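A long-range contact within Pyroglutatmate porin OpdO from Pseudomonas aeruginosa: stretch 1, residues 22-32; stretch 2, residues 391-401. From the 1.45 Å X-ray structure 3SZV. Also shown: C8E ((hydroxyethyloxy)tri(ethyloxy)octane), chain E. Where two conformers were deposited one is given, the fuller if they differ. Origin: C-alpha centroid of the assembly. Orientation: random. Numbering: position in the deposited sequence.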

ATOM      1  N   ASP A  22      10.576 -26.629   5.200  1.00 21.43           N
ATOM      2  CA  ASP A  22      11.140 -25.303   5.003  1.00 23.63           C
ATOM      3  C   ASP A  22      10.097 -24.204   5.204  1.00 19.93           C
ATOM      4  O   ASP A  22      10.322 -23.049   4.838  1.00 24.08           O
ATOM      5  CB  ASP A  22      11.741 -25.182   3.595  1.00 24.84           C
ATOM      6  CG  ASP A  22      12.926 -26.092   3.382  1.00 41.50           C
ATOM      7  OD1 ASP A  22      13.218 -26.414   2.211  1.00 38.76           O
ATOM      8  OD2 ASP A  22      13.561 -26.487   4.382  1.00 44.40           O
ATOM      9  N   SER A  23       8.952 -24.569   5.777  1.00 19.59           N
ATOM     10  CA  SER A  23       7.886 -23.597   5.994  1.00 18.83           C
ATOM     11  C   SER A  23       8.134 -22.719   7.219  1.00 17.36           C
ATOM     12  O   SER A  23       8.943 -23.047   8.090  1.00 19.18           O
ATOM     13  CB  SER A  23       6.537 -24.303   6.132  1.00 17.47           C
ATOM     14  OG  SER A  23       6.432 -24.981   7.366  1.00 19.22           O
ATOM     15  N   HIS A  24       7.420 -21.599   7.277  1.00 20.51           N
ATOM     16  CA  HIS A  24       7.418 -20.739   8.451  1.00 17.85           C
ATOM     17  C   HIS A  24       6.007 -20.204   8.648  1.00 18.81           C
ATOM     18  O   HIS A  24       5.204 -20.185   7.717  1.00 20.36           O
ATOM     19  CB  HIS A  24       8.398 -19.580   8.291  1.00 22.96           C
ATOM     20  CG  HIS A  24       9.820 -20.025   8.163  1.00 23.68           C
ATOM     21  ND1 HIS A  24      10.518 -20.582   9.213  1.00 25.22           N
ATOM     22  CD2 HIS A  24      10.664 -20.023   7.106  1.00 28.85           C
ATOM     23  CE1 HIS A  24      11.736 -20.896   8.810  1.00 29.40           C
ATOM     24  NE2 HIS A  24      11.852 -20.566   7.536  1.00 32.21           N
ATOM     25  N   ALA A  25       5.709 -19.778   9.864  1.00 18.86           N
ATOM     26  CA  ALA A  25       4.371 -19.327  10.199  1.00 18.55           C
ATOM     27  C   ALA A  25       4.439 -18.279  11.299  1.00 17.08           C
ATOM     28  O   ALA A  25       5.334 -18.297  12.149  1.00 18.15           O
ATOM     29  CB  ALA A  25       3.485 -20.507  10.627  1.00 19.49           C
ATOM     30  N   SER A  26       3.492 -17.355  11.272  1.00 19.64           N
ATOM     31  CA  SER A  26       3.437 -16.324  12.289  1.00 20.67           C
ATOM     32  C   SER A  26       1.998 -16.011  12.660  1.00 19.11           C
ATOM     33  O   SER A  26       1.063 -16.259  11.892  1.00 19.08           O
ATOM     34  CB  SER A  26       4.127 -15.049  11.795  1.00 21.66           C
ATOM     35  OG  SER A  26       3.423 -14.491  10.696  1.00 23.45           O
ATOM     36  N   LEU A  27       1.818 -15.455  13.849  1.00 19.97           N
ATOM     37  CA  LEU A  27       0.505 -14.999  14.276  1.00 17.77           C
ATOM     38  C   LEU A  27       0.606 -13.549  14.697  1.00 19.20           C
ATOM     39  O   LEU A  27       1.465 -13.191  15.509  1.00 22.73           O
ATOM     40  CB  LEU A  27      -0.001 -15.839  15.446  1.00 21.78           C
ATOM     41  CG  LEU A  27      -1.307 -15.356  16.076  1.00 22.01           C
ATOM     42  CD1 LEU A  27      -2.437 -15.424  15.070  1.00 24.55           C
ATOM     43  CD2 LEU A  27      -1.630 -16.190  17.312  1.00 31.69           C
ATOM     44  N   GLU A  28      -0.257 -12.717  14.135  1.00 16.69           N
ATOM     45  CA  GLU A  28      -0.306 -11.316  14.533  1.00 19.90           C
ATOM     46  C   GLU A  28      -1.629 -10.996  15.219  1.00 18.67           C
ATOM     47  O   GLU A  28      -2.698 -11.414  14.766  1.00 20.05           O
ATOM     48  CB  GLU A  28      -0.090 -10.375  13.339  1.00 19.24           C
ATOM     49  CG  GLU A  28      -0.157  -8.907  13.749  1.00 21.60           C
ATOM     50  CD  GLU A  28      -0.052  -7.958  12.574  1.00 30.79           C
ATOM     51  OE1 GLU A  28       0.094  -8.431  11.426  1.00 33.85           O
ATOM     52  OE2 GLU A  28      -0.119  -6.734  12.804  1.00 30.72           O
ATOM     53  N   LEU A  29      -1.548 -10.264  16.329  1.00 20.65           N
ATOM     54  CA  LEU A  29      -2.735  -9.773  17.017  1.00 20.33           C
ATOM     55  C   LEU A  29      -2.801  -8.275  16.801  1.00 19.65           C
ATOM     56  O   LEU A  29      -1.791  -7.587  16.928  1.00 21.57           O
ATOM     57  CB  LEU A  29      -2.642 -10.052  18.515  1.00 20.58           C
ATOM     58  CG  LEU A  29      -3.078 -11.425  19.044  1.00 36.61           C
ATOM     59  CD1 LEU A  29      -2.636 -12.566  18.142  1.00 39.66           C
ATOM     60  CD2 LEU A  29      -2.569 -11.628  20.469  1.00 30.54           C
ATOM     61  N   ARG A  30      -3.983  -7.766  16.473  1.00 17.46           N
ATOM     62  CA  ARG A  30      -4.167  -6.333  16.291  1.00 18.35           C
ATOM     63  C   ARG A  30      -5.398  -5.877  17.017  1.00 18.28           C
ATOM     64  O   ARG A  30      -6.471  -6.458  16.872  1.00 21.00           O
ATOM     65  CB  ARG A  30      -4.354  -6.002  14.821  1.00 20.03           C
ATOM     66  CG  ARG A  30      -3.131  -6.133  14.008  1.00 26.39           C
ATOM     67  CD  ARG A  30      -3.409  -5.533  12.656  1.00 30.38           C
ATOM     68  NE  ARG A  30      -2.375  -5.895  11.713  1.00 29.64           N
ATOM     69  CZ  ARG A  30      -2.437  -5.630  10.415  1.00 22.82           C
ATOM     70  NH1 ARG A  30      -3.490  -4.991   9.917  1.00 28.91           N
ATOM     71  NH2 ARG A  30      -1.438  -5.994   9.630  1.00 25.94           N
ATOM     72  N   ASN A  31      -5.250  -4.815  17.794  1.00 19.58           N
ATOM     73  CA  ASN A  31      -6.376  -4.212  18.460  1.00 18.55           C
ATOM     74  C   ASN A  31      -6.446  -2.786  17.930  1.00 22.02           C
ATOM     75  O   ASN A  31      -5.486  -2.019  18.049  1.00 23.72           O
ATOM     76  CB  ASN A  31      -6.179  -4.244  19.972  1.00 21.14           C
ATOM     77  CG  ASN A  31      -7.398  -3.758  20.721  1.00 25.61           C
ATOM     78  OD1 ASN A  31      -7.523  -2.570  21.009  1.00 28.82           O
ATOM     79  ND2 ASN A  31      -8.315  -4.669  21.023  1.00 24.52           N
ATOM     80  N   PHE A  32      -7.582  -2.441  17.344  1.00 19.48           N
ATOM     81  CA  PHE A  32      -7.693  -1.223  16.556  0.51 19.29           C
ATOM     82  C   PHE A  32      -8.852  -0.367  17.046  1.00 19.03           C
ATOM     83  O   PHE A  32      -9.993  -0.829  17.099  1.00 20.90           O
ATOM     84  CB  PHE A  32      -7.913  -1.591  15.086  0.51 20.06           C
ATOM     85  CG  PHE A  32      -7.547  -0.501  14.117  0.51 26.98           C
ATOM     86  CD1 PHE A  32      -6.409  -0.615  13.337  0.51 39.82           C
ATOM     87  CD2 PHE A  32      -8.337   0.627  13.978  0.51 51.59           C
ATOM     88  CE1 PHE A  32      -6.065   0.375  12.438  0.51 44.69           C
ATOM     89  CE2 PHE A  32      -7.995   1.625  13.079  0.51 34.47           C
ATOM     90  CZ  PHE A  32      -6.858   1.497  12.310  0.51 27.83           C
ATOM     91  N   ARG A 391      -6.562   7.301  15.412  1.00 21.29           N
ATOM     92  CA  ARG A 391      -6.434   5.846  15.381  1.00 20.83           C
ATOM     93  C   ARG A 391      -5.496   5.429  16.492  1.00 25.78           C
ATOM     94  O   ARG A 391      -4.482   6.081  16.751  1.00 23.73           O
ATOM     95  CB  ARG A 391      -5.883   5.358  14.042  1.00 23.29           C
ATOM     96  CG  ARG A 391      -6.683   5.803  12.832  1.00 21.55           C
ATOM     97  CD  ARG A 391      -6.139   5.240  11.529  1.00 29.56           C
ATOM     98  NE  ARG A 391      -6.793   5.867  10.384  1.00 25.22           N
ATOM     99  CZ  ARG A 391      -6.845   5.349   9.160  1.00 33.04           C
ATOM    100  NH1 ARG A 391      -6.284   4.175   8.902  1.00 36.97           N
ATOM    101  NH2 ARG A 391      -7.467   6.010   8.191  1.00 34.18           N
ATOM    102  N   LEU A 392      -5.841   4.340  17.165  1.00 22.66           N
ATOM    103  CA  LEU A 392      -4.950   3.753  18.144  1.00 21.91           C
ATOM    104  C   LEU A 392      -4.833   2.293  17.776  1.00 21.14           C
ATOM    105  O   LEU A 392      -5.840   1.581  17.723  1.00 22.00           O
ATOM    106  CB  LEU A 392      -5.505   3.889  19.559  1.00 24.70           C
ATOM    107  CG  LEU A 392      -4.549   3.432  20.659  1.00 35.54           C
ATOM    108  CD1 LEU A 392      -3.233   4.195  20.556  1.00 38.93           C
ATOM    109  CD2 LEU A 392      -5.180   3.616  22.031  1.00 57.18           C
ATOM    110  N   ILE A 393      -3.616   1.852  17.489  1.00 20.65           N
ATOM    111  CA  ILE A 393      -3.394   0.479  17.065  1.00 20.61           C
ATOM    112  C   ILE A 393      -2.397  -0.206  17.986  1.00 23.09           C
ATOM    113  O   ILE A 393      -1.265   0.254  18.152  1.00 22.29           O
ATOM    114  CB  ILE A 393      -2.871   0.410  15.617  1.00 22.10           C
ATOM    115  CG1 ILE A 393      -3.697   1.318  14.698  1.00 27.06           C
ATOM    116  CG2 ILE A 393      -2.873  -1.034  15.113  1.00 25.80           C
ATOM    117  CD1 ILE A 393      -3.089   2.691  14.475  1.00 29.99           C
ATOM    118  N   LEU A 394      -2.837  -1.299  18.597  1.00 21.15           N
ATOM    119  CA  LEU A 394      -1.951  -2.167  19.367  1.00 22.48           C
ATOM    120  C   LEU A 394      -1.682  -3.402  18.525  1.00 23.84           C
ATOM    121  O   LEU A 394      -2.608  -4.001  17.967  1.00 25.05           O
ATOM    122  CB  LEU A 394      -2.597  -2.566  20.691  1.00 28.14           C
ATOM    123  CG  LEU A 394      -2.598  -1.560  21.843  1.00 42.74           C
ATOM    124  CD1 LEU A 394      -3.058  -0.185  21.396  1.00 44.88           C
ATOM    125  CD2 LEU A 394      -3.472  -2.077  22.977  1.00 48.77           C
ATOM    126  N   SER A 395      -0.417  -3.790  18.416  1.00 22.33           N
ATOM    127  CA  SER A 395      -0.041  -4.913  17.570  0.54 21.85           C
ATOM    128  C   SER A 395       0.974  -5.812  18.260  1.00 22.02           C
ATOM    129  O   SER A 395       1.837  -5.343  18.998  1.00 25.35           O
ATOM    130  CB  SER A 395       0.532  -4.408  16.239  0.54 26.65           C
ATOM    131  OG  SER A 395       0.901  -5.488  15.395  0.54 37.78           O
ATOM    132  N   TYR A 396       0.860  -7.105  18.021  1.00 19.54           N
ATOM    133  CA  TYR A 396       1.821  -8.054  18.560  1.00 21.37           C
ATOM    134  C   TYR A 396       1.967  -9.197  17.585  1.00 24.42           C
ATOM    135  O   TYR A 396       0.972  -9.813  17.196  1.00 25.53           O
ATOM    136  CB  TYR A 396       1.388  -8.592  19.926  1.00 22.91           C
ATOM    137  CG  TYR A 396       2.374  -9.574  20.517  1.00 23.62           C
ATOM    138  CD1 TYR A 396       3.523  -9.130  21.157  1.00 26.00           C
ATOM    139  CD2 TYR A 396       2.164 -10.941  20.418  1.00 25.20           C
ATOM    140  CE1 TYR A 396       4.430 -10.019  21.695  1.00 32.37           C
ATOM    141  CE2 TYR A 396       3.069 -11.844  20.955  1.00 26.57           C
ATOM    142  CZ  TYR A 396       4.200 -11.370  21.591  1.00 28.54           C
ATOM    143  OH  TYR A 396       5.114 -12.251  22.131  1.00 33.83           O
ATOM    144  N   SER A 397       3.204  -9.489  17.196  1.00 21.79           N
ATOM    145  CA  SER A 397       3.461 -10.584  16.276  1.00 22.67           C
ATOM    146  C   SER A 397       4.334 -11.618  16.941  1.00 25.34           C
ATOM    147  O   SER A 397       5.302 -11.282  17.625  1.00 28.35           O
ATOM    148  CB  SER A 397       4.142 -10.083  15.003  1.00 30.21           C
ATOM    149  OG  SER A 397       3.246  -9.313  14.225  1.00 35.53           O
ATOM    150  N   LEU A 398       3.977 -12.874  16.721  1.00 22.39           N
ATOM    151  CA  LEU A 398       4.692 -13.998  17.281  1.00 23.17           C
ATOM    152  C   LEU A 398       5.114 -14.913  16.143  1.00 28.21           C
ATOM    153  O   LEU A 398       4.277 -15.339  15.347  1.00 24.15           O
ATOM    154  CB  LEU A 398       3.775 -14.773  18.226  1.00 30.83           C
ATOM    155  CG  LEU A 398       4.350 -16.032  18.864  1.00 35.24           C
ATOM    156  CD1 LEU A 398       5.553 -15.686  19.727  1.00 35.03           C
ATOM    157  CD2 LEU A 398       3.275 -16.733  19.678  1.00 38.95           C
ATOM    158  N   ALA A 399       6.407 -15.212  16.059  1.00 25.94           N
ATOM    159  CA  ALA A 399       6.877 -16.222  15.122  1.00 24.20           C
ATOM    160  C   ALA A 399       6.525 -17.593  15.686  1.00 27.23           C
ATOM    161  O   ALA A 399       6.896 -17.916  16.814  1.00 31.05           O
ATOM    162  CB  ALA A 399       8.384 -16.101  14.922  1.00 31.25           C
ATOM    163  N   LEU A 400       5.803 -18.401  14.917  1.00 22.65           N
ATOM    164  CA  LEU A 400       5.392 -19.713  15.399  1.00 22.57           C
ATOM    165  C   LEU A 400       6.449 -20.758  15.073  1.00 23.39           C
ATOM    166  O   LEU A 400       6.770 -21.615  15.899  1.00 25.04           O
ATOM    167  CB  LEU A 400       4.038 -20.106  14.802  1.00 21.89           C
ATOM    168  CG  LEU A 400       2.902 -19.139  15.135  1.00 22.98           C
ATOM    169  CD1 LEU A 400       1.618 -19.565  14.447  1.00 25.74           C
ATOM    170  CD2 LEU A 400       2.719 -19.053  16.651  1.00 27.47           C
ATOM    171  N   TRP A 401       6.981 -20.689  13.859  1.00 25.51           N
ATOM    172  CA  TRP A 401       8.133 -21.494  13.468  1.00 24.66           C
ATOM    173  C   TRP A 401       8.693 -20.945  12.161  1.00 27.21           C
ATOM    174  O   TRP A 401       8.128 -20.008  11.596  1.00 24.46           O
ATOM    175  CB  TRP A 401       7.775 -22.979  13.324  1.00 25.51           C
ATOM    176  CG  TRP A 401       6.919 -23.327  12.129  1.00 26.17           C
ATOM    177  CD1 TRP A 401       7.351 -23.590  10.857  1.00 25.25           C
ATOM    178  CD2 TRP A 401       5.490 -23.494  12.110  1.00 23.31           C
ATOM    179  NE1 TRP A 401       6.280 -23.900  10.048  1.00 25.48           N
ATOM    180  CE2 TRP A 401       5.131 -23.845  10.788  1.00 22.60           C
ATOM    181  CE3 TRP A 401       4.486 -23.376  13.077  1.00 23.99           C
ATOM    182  CZ2 TRP A 401       3.803 -24.080  10.415  1.00 23.49           C
ATOM    183  CZ3 TRP A 401       3.170 -23.618  12.703  1.00 23.77           C
ATOM    184  CH2 TRP A 401       2.841 -23.962  11.381  1.00 21.94           C
TER
HETATM  185  C7  C8E E 388      -0.725 -25.617  11.636  1.00 55.13           C
HETATM  186  C8  C8E E 388      -1.459 -24.343  12.043  1.00 32.21           C
HETATM  187  O9  C8E E 388      -1.173 -24.017  13.385  1.00 67.73           O
HETATM  188  C10 C8E E 388      -1.245 -22.625  13.641  1.00 60.43           C
HETATM  189  C11 C8E E 388      -1.494 -22.464  15.133  1.00 65.17           C
HETATM  190  O12 C8E E 388      -0.594 -23.282  15.858  1.00 62.71           O
HETATM  191  C13 C8E E 388       0.178 -22.501  16.741  1.00 65.34           C
HETATM  192  C14 C8E E 388       1.239 -23.331  17.468  1.00 44.16           C
HETATM  193  O15 C8E E 388       1.976 -24.101  16.552  1.00 51.27           O
HETATM  194  C16 C8E E 388       3.004 -24.849  17.169  1.00 50.71           C
HETATM  195  C17 C8E E 388       4.342 -24.491  16.523  1.00 48.15           C
HETATM  196  O18 C8E E 388       5.408 -25.082  17.237  1.00 48.02           O
HETATM  197  C19 C8E E 388       6.059 -26.107  16.522  1.00 56.18           C
HETATM  198  C20 C8E E 388       7.491 -25.674  16.215  1.00 52.55           C
HETATM  199  O21 C8E E 388       7.924 -26.246  14.998  1.00 59.30           O
HETATM  200  O   HOH W   1      -6.279   0.132  20.323  1.00 40.95           O

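In a porin the sheet must close on itself, and here residues from near the two ends of the chain meet as antiparallel strands, their axes 170° apart. Ser-23 opens the contact: its OG accepts a hydrogen bond from NE1 of Trp-401 (2.9 Å), at the edge of the indole. The CB of Ala-25 lies over one face of that indole, 3.5 Å from the centroid of the six-membered ring of Trp-401, a CH-pi contact. The backbone of Ala-25 is also engaged: its N donates to Trp-401 O (3.0 Å), while its O accepts from Leu-400 N (2.8 Å) and, weakly, from Trp-401 N (3.4 Å).

From here the ladder becomes regular. Leu-27, Leu-29 and Asn-31 form paired N-H...O bonds with Leu-398, Tyr-396 and Leu-394. The intervening pairs lack such bonds, but CA-H...O contacts fill the gaps, as between Glu-28 CA and Tyr-396 O (3.3 Å).

Alternation sorts the side chains. Glu-28 and Arg-30 share a face, where Arg-30 NE and Glu-28 OE2 form a 2.6 Å salt bridge; Ser-395 OG lies 3.1 Å from that same Glu-28 OE2. Between them in sequence, Leu-29 turns to the other face, and its N donates to Tyr-396 O at 2.7 Å. Farther along the Glu-28 face, Phe-32 CE1 packs against Ile-393 CG1 at 3.4 Å, an apolar contact.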